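Local coordinates for protein catechol 2,3-dioxygenase (Rhodococcus sp., PDB 2WL3) that probably catalyses the extradiol ring cleavage of catechols with dioxygen at a mononuclear, non-haem iron centre, at residues Glu90-Ala95 against Leu105-Asp110; Leu147-Ile152 against His212-Tyr217; Ala172-Phe177 against Pro187-Cys192. One frame throughout, in Å; residues are numbered along the deposited sequence.

Contact 1. Residues Glu90-Ala95 against Leu105-Asp110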
loop_
_atom_site.group_PDB
_atom_site.type_symbol
_atom_site.label_atom_id
_atom_site.label_comp_id
_atom_site.label_asym_id
_atom_site.label_seq_id
_atom_site.Cartn_x
_atom_site.Cartn_y
_atom_site.Cartn_z
ATOM N N GLU C 90 40.555 25.252 -9.256
ATOM C CA GLU C 90 41.602 24.355 -9.706
ATOM C C GLU C 90 40.961 23.040 -10.129
ATOM O O GLU C 90 40.164 22.475 -9.389
ATOM C CB GLU C 90 42.606 24.130 -8.559
ATOM C CG GLU C 90 43.451 22.847 -8.658
ATOM C CD GLU C 90 44.374 22.616 -7.450
ATOM O OE1 GLU C 90 44.515 23.528 -6.588
ATOM O OE2 GLU C 90 44.961 21.510 -7.368
ATOM N N VAL C 91 41.303 22.563 -11.325
ATOM C CA VAL C 91 40.897 21.228 -11.760
ATOM C C VAL C 91 41.913 20.288 -11.179
ATOM O O VAL C 91 43.067 20.279 -11.600
ATOM C CB VAL C 91 40.878 21.036 -13.307
ATOM C CG1 VAL C 91 40.385 19.616 -13.660
ATOM C CG2 VAL C 91 40.023 22.073 -13.994
ATOM N N ALA C 92 41.493 19.508 -10.197
ATOM C CA ALA C 92 42.379 18.554 -9.561
ATOM C C ALA C 92 42.779 17.457 -10.540
ATOM O O ALA C 92 42.001 17.075 -11.413
ATOM C CB ALA C 92 41.717 17.960 -8.346
ATOM N N SER C 93 44.007 16.967 -10.392
ATOM C CA SER C 93 44.488 15.851 -11.195
ATOM C C SER C 93 43.983 14.550 -10.583
ATOM O O SER C 93 43.311 14.571 -9.552
ATOM C CB SER C 93 46.014 15.862 -11.229
ATOM O OG SER C 93 46.521 15.704 -9.922
ATOM N N ASP C 94 44.323 13.422 -11.204
ATOM C CA ASP C 94 43.957 12.094 -10.680
ATOM C C ASP C 94 44.580 11.798 -9.299
ATOM O O ASP C 94 44.009 11.050 -8.506
ATOM C CB ASP C 94 44.314 10.977 -11.684
ATOM C CG ASP C 94 43.458 11.015 -12.958
ATOM O OD1 ASP C 94 42.383 11.686 -12.998
ATOM O OD2 ASP C 94 43.867 10.357 -13.939
ATOM N N ALA C 95 45.737 12.377 -9.003
ATOM C CA ALA C 95 46.365 12.140 -7.697
ATOM C C ALA C 95 45.714 12.950 -6.590
ATOM O O ALA C 95 45.683 12.498 -5.446
ATOM C CB ALA C 95 47.852 12.406 -7.737
ATOM N N LEU C 105 37.502 15.965 -9.100
ATOM C CA LEU C 105 37.128 17.114 -8.294
ATOM C C LEU C 105 37.706 18.430 -8.751
ATOM O O LEU C 105 38.679 18.494 -9.479
ATOM C CB LEU C 105 37.459 16.915 -6.814
ATOM C CG LEU C 105 38.872 17.211 -6.333
ATOM C CD1 LEU C 105 38.810 17.820 -4.961
ATOM C CD2 LEU C 105 39.663 15.943 -6.301
ATOM N N VAL C 106 37.062 19.470 -8.257
ATOM C CA VAL C 106 37.405 20.841 -8.491
ATOM C C VAL C 106 37.618 21.468 -7.101
ATOM O O VAL C 106 36.875 21.164 -6.161
ATOM C CB VAL C 106 36.255 21.480 -9.277
ATOM C CG1 VAL C 106 36.064 22.953 -8.919
ATOM C CG2 VAL C 106 36.496 21.290 -10.758
ATOM N N LYS C 107 38.624 22.294 -6.948
ATOM C CA LYS C 107 38.940 22.921 -5.699
ATOM C C LYS C 107 38.825 24.446 -5.752
ATOM O O LYS C 107 39.181 25.022 -6.687
ATOM C CB LYS C 107 40.321 22.537 -5.199
ATOM C CG LYS C 107 40.617 21.136 -4.988
ATOM C CD LYS C 107 41.947 20.978 -4.411
ATOM C CE LYS C 107 42.380 19.588 -4.356
ATOM N NZ LYS C 107 43.264 19.136 -3.267
ATOM N N LEU C 108 38.302 25.058 -4.728
ATOM C CA LEU C 108 38.005 26.482 -4.713
ATOM C C LEU C 108 37.657 27.057 -3.365
ATOM O O LEU C 108 37.843 26.467 -2.372
ATOM C CB LEU C 108 36.967 26.865 -5.746
ATOM C CG LEU C 108 35.557 26.377 -5.515
ATOM C CD1 LEU C 108 34.620 27.363 -5.933
ATOM C CD2 LEU C 108 35.302 25.085 -6.112
ATOM N N HIS C 109 37.230 28.288 -3.365
ATOM C CA HIS C 109 36.865 28.965 -2.171
ATOM C C HIS C 109 35.492 29.606 -2.194
ATOM O O HIS C 109 35.077 30.099 -3.190
ATOM C CB HIS C 109 37.946 29.989 -1.822
ATOM C CG HIS C 109 39.225 29.381 -1.404
ATOM N ND1 HIS C 109 40.184 28.985 -2.287
ATOM C CD2 HIS C 109 39.669 29.021 -0.196
ATOM C CE1 HIS C 109 41.168 28.419 -1.640
ATOM N NE2 HIS C 109 40.885 28.444 -0.367
ATOM N N ASP C 110 34.790 29.592 -1.070
ATOM C CA ASP C 110 33.553 30.356 -0.985
ATOM C C ASP C 110 33.907 31.803 -0.582
ATOM O O ASP C 110 35.038 32.061 -0.170
ATOM C CB ASP C 110 32.531 29.672 -0.048
ATOM C CG ASP C 110 32.729 30.005 1.419
ATOM O OD1 ASP C 110 33.741 30.630 1.809
ATOM O OD2 ASP C 110 31.824 29.642 2.192
HETATM O O HOH W 1 39.581 15.527 -10.988
#
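Glu-90 and Lys-107 form an antiparallel hydrogen-bonded pair, followed by Val-91 opposite Val-106 as a non-hydrogen-bonded pair, which adds the short strand 90-91 to the edge of the sheet beside strand 104-109. Two nearly straight bonds, Glu-90 N to Lys-107 O and Lys-107 N to Glu-90 O, measure 2.9 Å each. Beyond them Ala-92 N reaches Leu-105 O over 3.1 Å in a more bent bond (146° at the hydrogen). The carbonyl of Glu-90 also takes a CA-H...O contact from Val-106 CA at 3.3 Å. Where the chains part toward helix 94-100, a water accepts from Leu-105 N at 2.8 Å and lies within hydrogen-bonding reach of Ala-92 O.

The apolar side-chain contact is small: the methyl of Ala-92 meets the CD2 branch of Leu-105 at 3.5 Å. The CG of that leucine sits between its own backbone N and carbonyl carbon (chi1 83°), which carries CD2 to the alanine. On the same face, Glu-90 and Lys-107 run alongside each other, their CD atoms 4.2 Å apart. Their charged ends stay separate, with Glu-90 OE2 5.0 Å from Lys-107 NZ; Asp-96 lies close to the glutamate and Arg-100 to the lysine.

This edge strand is therefore held chiefly by main-chain bonds; the separated opposite charges probably add only a weak attraction, partly offset by these like-charged neighbours.

Contact 2. Residues Leu147-Ile152 against His212-Tyr217. With FE (Fe (III) ion), chain K.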
loop_
_atom_site.group_PDB
_atom_site.type_symbol
_atom_site.label_atom_id
_atom_site.label_comp_id
_atom_site.label_asym_id
_atom_site.label_seq_id
_atom_site.Cartn_x
_atom_site.Cartn_y
_atom_site.Cartn_z
ATOM N N LEU C 147 26.487 13.896 4.988
ATOM C CA LEU C 147 26.954 13.586 6.335
ATOM C C LEU C 147 26.100 14.213 7.440
ATOM O O LEU C 147 25.905 13.606 8.488
ATOM C CB LEU C 147 28.429 13.979 6.481
ATOM C CG LEU C 147 28.833 15.444 6.496
ATOM C CD1 LEU C 147 29.047 15.898 7.928
ATOM C CD2 LEU C 147 30.117 15.600 5.723
ATOM N N GLY C 148 25.580 15.413 7.173
ATOM C CA GLY C 148 24.767 16.147 8.117
ATOM C C GLY C 148 24.675 17.574 7.633
ATOM O O GLY C 148 24.731 17.826 6.428
ATOM N N HIS C 149 24.523 18.514 8.559
ATOM C CA HIS C 149 24.589 19.928 8.200
ATOM C C HIS C 149 25.583 20.698 9.060
ATOM O O HIS C 149 25.837 20.347 10.209
ATOM C CB HIS C 149 23.201 20.586 8.207
ATOM C CG HIS C 149 22.601 20.771 9.569
ATOM N ND1 HIS C 149 21.383 20.227 9.922
ATOM C CD2 HIS C 149 23.015 21.486 10.641
ATOM C CE1 HIS C 149 21.089 20.570 11.165
ATOM N NE2 HIS C 149 22.065 21.336 11.624
ATOM N N ILE C 150 26.139 21.757 8.491
ATOM C CA ILE C 150 27.170 22.540 9.161
ATOM C C ILE C 150 26.810 24.019 9.230
ATOM O O ILE C 150 26.050 24.515 8.396
ATOM C CB ILE C 150 28.509 22.389 8.423
ATOM C CG1 ILE C 150 28.318 22.635 6.926
ATOM C CG2 ILE C 150 29.099 20.995 8.660
ATOM C CD1 ILE C 150 29.608 22.670 6.159
ATOM N N ILE C 151 27.347 24.718 10.228
ATOM C CA ILE C 151 27.288 26.182 10.268
ATOM C C ILE C 151 28.694 26.732 10.052
ATOM O O ILE C 151 29.616 26.368 10.775
ATOM C CB ILE C 151 26.702 26.723 11.603
ATOM C CG1 ILE C 151 25.243 26.274 11.762
ATOM C CG2 ILE C 151 26.828 28.246 11.679
ATOM C CD1 ILE C 151 24.363 27.213 12.657
ATOM N N ILE C 152 28.847 27.595 9.047
ATOM C CA ILE C 152 30.169 28.127 8.707
ATOM C C ILE C 152 30.222 29.647 8.678
ATOM O O ILE C 152 29.193 30.304 8.553
ATOM C CB ILE C 152 30.714 27.539 7.377
ATOM C CG1 ILE C 152 29.805 27.912 6.187
ATOM C CG2 ILE C 152 30.889 26.022 7.518
ATOM C CD1 ILE C 152 30.365 27.513 4.844
ATOM N N HIS C 212 29.283 24.572 14.141
ATOM C CA HIS C 212 28.786 23.282 14.547
ATOM C C HIS C 212 28.589 22.327 13.384
ATOM O O HIS C 212 28.611 22.731 12.207
ATOM C CB HIS C 212 27.532 23.413 15.425
ATOM C CG HIS C 212 26.240 23.372 14.680
ATOM N ND1 HIS C 212 25.477 24.498 14.458
ATOM C CD2 HIS C 212 25.550 22.339 14.142
ATOM C CE1 HIS C 212 24.379 24.163 13.805
ATOM N NE2 HIS C 212 24.402 22.860 13.593
ATOM N N LEU C 213 28.427 21.057 13.741
ATOM C CA LEU C 213 28.067 20.002 12.805
ATOM C C LEU C 213 26.925 19.192 13.413
ATOM O O LEU C 213 26.982 18.794 14.573
ATOM C CB LEU C 213 29.284 19.105 12.518
ATOM C CG LEU C 213 29.069 17.729 11.863
ATOM C CD1 LEU C 213 28.444 17.850 10.473
ATOM C CD2 LEU C 213 30.377 16.915 11.800
HETATM N N MSE C 214 25.889 18.961 12.617
HETATM C CA MSE C 214 24.805 18.075 12.997
HETATM C C MSE C 214 24.995 16.731 12.334
HETATM O O MSE C 214 25.242 16.632 11.120
HETATM C CB MSE C 214 23.464 18.672 12.588
HETATM C CG MSE C 214 22.228 17.994 13.170
HETATM SE SE MSE C 214 21.495 16.485 12.150
HETATM C CE MSE C 214 21.695 17.105 10.317
ATOM N N ILE C 215 24.902 15.690 13.144
ATOM C CA ILE C 215 24.836 14.332 12.620
ATOM C C ILE C 215 23.526 13.717 13.126
ATOM O O ILE C 215 23.026 14.105 14.183
ATOM C CB ILE C 215 26.087 13.519 12.979
ATOM C CG1 ILE C 215 26.390 13.638 14.474
ATOM C CG2 ILE C 215 27.281 14.036 12.167
ATOM C CD1 ILE C 215 27.573 12.825 14.950
ATOM N N GLU C 216 22.942 12.811 12.349
ATOM C CA GLU C 216 21.615 12.284 12.659
ATOM C C GLU C 216 21.640 10.756 12.781
ATOM O O GLU C 216 22.194 10.068 11.927
ATOM C CB GLU C 216 20.615 12.752 11.600
ATOM C CG GLU C 216 19.168 12.427 11.892
ATOM C CD GLU C 216 18.240 12.749 10.729
ATOM O OE1 GLU C 216 18.719 13.290 9.707
ATOM O OE2 GLU C 216 17.023 12.455 10.835
ATOM N N TYR C 217 21.070 10.241 13.872
ATOM C CA TYR C 217 20.881 8.796 14.061
ATOM C C TYR C 217 19.527 8.345 13.513
ATOM O O TYR C 217 18.548 9.085 13.613
ATOM C CB TYR C 217 20.929 8.432 15.547
ATOM C CG TYR C 217 22.264 8.632 16.224
ATOM C CD1 TYR C 217 23.332 7.777 15.971
ATOM C CD2 TYR C 217 22.443 9.662 17.158
ATOM C CE1 TYR C 217 24.546 7.943 16.620
ATOM C CE2 TYR C 217 23.649 9.843 17.803
ATOM C CZ TYR C 217 24.702 8.985 17.525
ATOM O OH TYR C 217 25.911 9.160 18.171
HETATM FE FE FE K . 22.080 22.577 13.471
HETATM O O HOH W 2 23.861 12.298 9.654
#
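His-149 and His-212 each give NE2 to the iron from neighbouring antiparallel strands, in the metal-binding sheet of a vicinal oxygen chelate domain. Glu-263, on strand 261-266, completes the two-histidine, one-carboxylate facial triad known from extradiol dioxygenases. The imidazoles meet rim to rim with planes 79° apart, and both NE2 atoms bind the one metal.

Packing is tight round His-149. Its CG lies between backbone N and carbonyl carbon (chi1 71°), which turns the ring over selenomethionine Met-214; CB of that residue approaches one face in a CH-pi contact, 3.3 Å from the centroid, while the selenium comes in obliquely. The stacked ring of His-197 adds to this histidine's surroundings. On the sheet face turned from the iron, Leu-147 CD1 presses on Leu-213 CD1 at 3.3 Å, closer than usual for carbons, and Ile-150 CG2 touches that same methyl of Leu-213 at 3.7 Å. Leu-7 and Leu-10 of strand 6-13 pack there too.

The pairing is looser at the bond from His-149 N to Met-214 O, which is bent and stretches to 3.3 Å. Beyond it, although still buried, the backbones are bridged by a water that donates to Leu-147 O and accepts from Glu-216 N. By contrast, Met-214 N points almost straight at His-149 O, 2.8 Å away, with 175° at the hydrogen.

Contact 3. Residues Ala172-Phe177 against Pro187-Cys192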
loop_
_atom_site.group_PDB
_atom_site.type_symbol
_atom_site.label_atom_id
_atom_site.label_comp_id
_atom_site.label_asym_id
_atom_site.label_seq_id
_atom_site.Cartn_x
_atom_site.Cartn_y
_atom_site.Cartn_z
ATOM N N ALA C 172 17.056 30.346 1.867
ATOM C CA ALA C 172 16.945 31.761 2.184
ATOM C C ALA C 172 17.024 31.937 3.700
ATOM O O ALA C 172 17.316 30.980 4.431
ATOM C CB ALA C 172 15.619 32.320 1.637
ATOM N N VAL C 173 16.755 33.157 4.163
ATOM C CA VAL C 173 16.663 33.461 5.594
ATOM C C VAL C 173 15.625 32.571 6.268
ATOM O O VAL C 173 14.526 32.418 5.769
ATOM C CB VAL C 173 16.266 34.940 5.833
ATOM C CG1 VAL C 173 15.999 35.189 7.311
ATOM C CG2 VAL C 173 17.344 35.872 5.321
ATOM N N GLU C 174 15.974 31.991 7.405
ATOM C CA GLU C 174 15.040 31.114 8.092
ATOM C C GLU C 174 14.509 31.632 9.413
ATOM O O GLU C 174 13.515 31.135 9.908
ATOM C CB GLU C 174 15.612 29.702 8.248
ATOM C CG GLU C 174 15.539 28.899 6.943
ATOM C CD GLU C 174 15.009 27.487 7.128
ATOM O OE1 GLU C 174 14.801 27.070 8.287
ATOM O OE2 GLU C 174 14.786 26.800 6.102
ATOM N N TYR C 175 15.180 32.625 9.982
ATOM C CA TYR C 175 14.801 33.165 11.280
ATOM C C TYR C 175 15.041 34.656 11.289
ATOM O O TYR C 175 15.937 35.151 10.604
ATOM C CB TYR C 175 15.650 32.552 12.397
ATOM C CG TYR C 175 15.372 31.110 12.713
ATOM C CD1 TYR C 175 14.359 30.759 13.605
ATOM C CD2 TYR C 175 16.138 30.087 12.143
ATOM C CE1 TYR C 175 14.094 29.423 13.913
ATOM C CE2 TYR C 175 15.884 28.752 12.448
ATOM C CZ TYR C 175 14.863 28.433 13.336
ATOM O OH TYR C 175 14.602 27.120 13.643
ATOM N N LYS C 176 14.250 35.365 12.082
ATOM C CA LYS C 176 14.518 36.762 12.376
ATOM C C LYS C 176 14.588 36.931 13.882
ATOM O O LYS C 176 13.780 36.361 14.612
ATOM C CB LYS C 176 13.449 37.662 11.767
ATOM C CG LYS C 176 13.697 37.951 10.303
ATOM C CD LYS C 176 12.429 38.170 9.497
ATOM C CE LYS C 176 11.725 39.448 9.856
ATOM N NZ LYS C 176 11.228 40.151 8.642
ATOM N N PHE C 177 15.590 37.663 14.349
ATOM C CA PHE C 177 15.695 37.975 15.776
ATOM C C PHE C 177 16.334 39.329 16.036
ATOM O O PHE C 177 17.197 39.780 15.283
ATOM C CB PHE C 177 16.405 36.864 16.564
ATOM C CG PHE C 177 17.678 36.389 15.947
ATOM C CD1 PHE C 177 17.702 35.217 15.204
ATOM C CD2 PHE C 177 18.866 37.091 16.131
ATOM C CE1 PHE C 177 18.893 34.755 14.630
ATOM C CE2 PHE C 177 20.063 36.646 15.562
ATOM C CZ PHE C 177 20.077 35.478 14.812
ATOM N N PRO C 187 19.758 34.673 9.790
ATOM C CA PRO C 187 20.605 33.565 9.333
ATOM C C PRO C 187 20.027 32.872 8.116
ATOM O O PRO C 187 18.795 32.745 8.001
ATOM C CB PRO C 187 20.642 32.609 10.526
ATOM C CG PRO C 187 19.506 32.995 11.391
ATOM C CD PRO C 187 19.185 34.435 11.122
ATOM N N VAL C 188 20.913 32.436 7.221
ATOM C CA VAL C 188 20.505 31.782 5.987
ATOM C C VAL C 188 20.711 30.267 6.121
ATOM O O VAL C 188 21.764 29.806 6.575
ATOM C CB VAL C 188 21.241 32.396 4.751
ATOM C CG1 VAL C 188 21.024 31.587 3.494
ATOM C CG2 VAL C 188 20.781 33.826 4.511
ATOM N N PHE C 189 19.685 29.507 5.743
ATOM C CA PHE C 189 19.717 28.057 5.768
ATOM C C PHE C 189 19.425 27.533 4.360
ATOM O O PHE C 189 18.526 28.036 3.683
ATOM C CB PHE C 189 18.695 27.516 6.770
ATOM C CG PHE C 189 19.070 27.746 8.213
ATOM C CD1 PHE C 189 19.438 26.676 9.023
ATOM C CD2 PHE C 189 19.048 29.026 8.769
ATOM C CE1 PHE C 189 19.788 26.878 10.358
ATOM C CE2 PHE C 189 19.394 29.232 10.107
ATOM C CZ PHE C 189 19.760 28.160 10.897
HETATM N N MSE C 190 20.210 26.552 3.920
HETATM C CA MSE C 190 20.155 26.064 2.546
HETATM C C MSE C 190 20.249 24.542 2.436
HETATM O O MSE C 190 20.948 23.899 3.209
HETATM C CB MSE C 190 21.263 26.691 1.700
HETATM C CG MSE C 190 21.360 28.189 1.837
HETATM SE SE MSE C 190 22.471 28.965 0.473
HETATM C CE MSE C 190 21.156 29.132 -0.956
ATOM N N HIS C 191 19.568 23.991 1.436
ATOM C CA HIS C 191 19.505 22.544 1.230
ATOM C C HIS C 191 19.744 22.186 -0.235
ATOM O O HIS C 191 19.614 23.031 -1.124
ATOM C CB HIS C 191 18.134 22.027 1.655
ATOM C CG HIS C 191 17.003 22.688 0.935
ATOM N ND1 HIS C 191 16.493 23.911 1.313
ATOM C CD2 HIS C 191 16.306 22.313 -0.162
ATOM C CE1 HIS C 191 15.517 24.253 0.494
ATOM N NE2 HIS C 191 15.385 23.300 -0.412
ATOM N N CYS C 192 20.103 20.932 -0.478
ATOM C CA CYS C 192 20.294 20.448 -1.839
ATOM C C CYS C 192 19.701 19.071 -2.019
ATOM O O CYS C 192 19.965 18.405 -3.016
ATOM C CB CYS C 192 21.775 20.429 -2.214
ATOM S SG CYS C 192 22.834 19.668 -0.980
#
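Phe-189 and Ala-172 pair as antiparallel neighbours, and three main-chain bonds join the segments. Phe-189 N donates to Ala-172 O at 3.1 Å from well above the carbonyl plane, whereas the return bond from Ala-172 N to Phe-189 O is longer and bent. Past the non-hydrogen-bonded pair Val-173 and Val-188, whose side chains diverge, Glu-174 N reaches Pro-187 O at 3.0 Å, and Val-173 CA lends the same oxygen a CA-H...O contact.

Among the aromatic contacts, Tyr-175 directs its ring edge toward the face of Phe-189 in an offset edge-to-face pair, centroids 5.8 Å apart and planes at 65°. Tyr-175 CD2 comes to 3.9 Å from Phe-189 CE2. The tyrosine hydroxyl bonds to the backbone N of Asn-246, which fixes the far end of the ring.

Aliphatic packing flanks this pair. Glu-174 crosses Phe-189 at about a right angle, laying its CG 3.5 Å from Phe-189 CB; with CG beside its own backbone N (chi1 -77°) and a bend at chi2, its carboxylate turns aside to bond His-196. Pro-187 fills the other end, its CD 3.5 Å from Phe-177 CE1 and its CG against Tyr-175 CB.

The side chain of Phe-189 lies about 6 Å from the iron and meets His-197 edge-to-face, consistent with strand 184-191 placing an aromatic side chain beside the extradiol dioxygenase active site.

Overall arrangement
From the N terminus, contact 1 comes first: 90-95 and 105-110 close a short loop, largely helix 94-100, at the edge of the N-terminal sheet. Contact 2 opens later and closes a much longer excursion, from 147-152 to 212-217, close to the centre of the folded chain. Contact 3 falls wholly within that excursion, closing its own small loop between 172-177 and 187-192; both belong to the C-terminal sheet, their centres 15 Å apart, and none of the loops cross. Contacts 1 and 3 do not touch. Contacts 1 and 2 meet across the two family regions, where Asp-110 OD2 packs 3.7 Å from Ile-152 CD1.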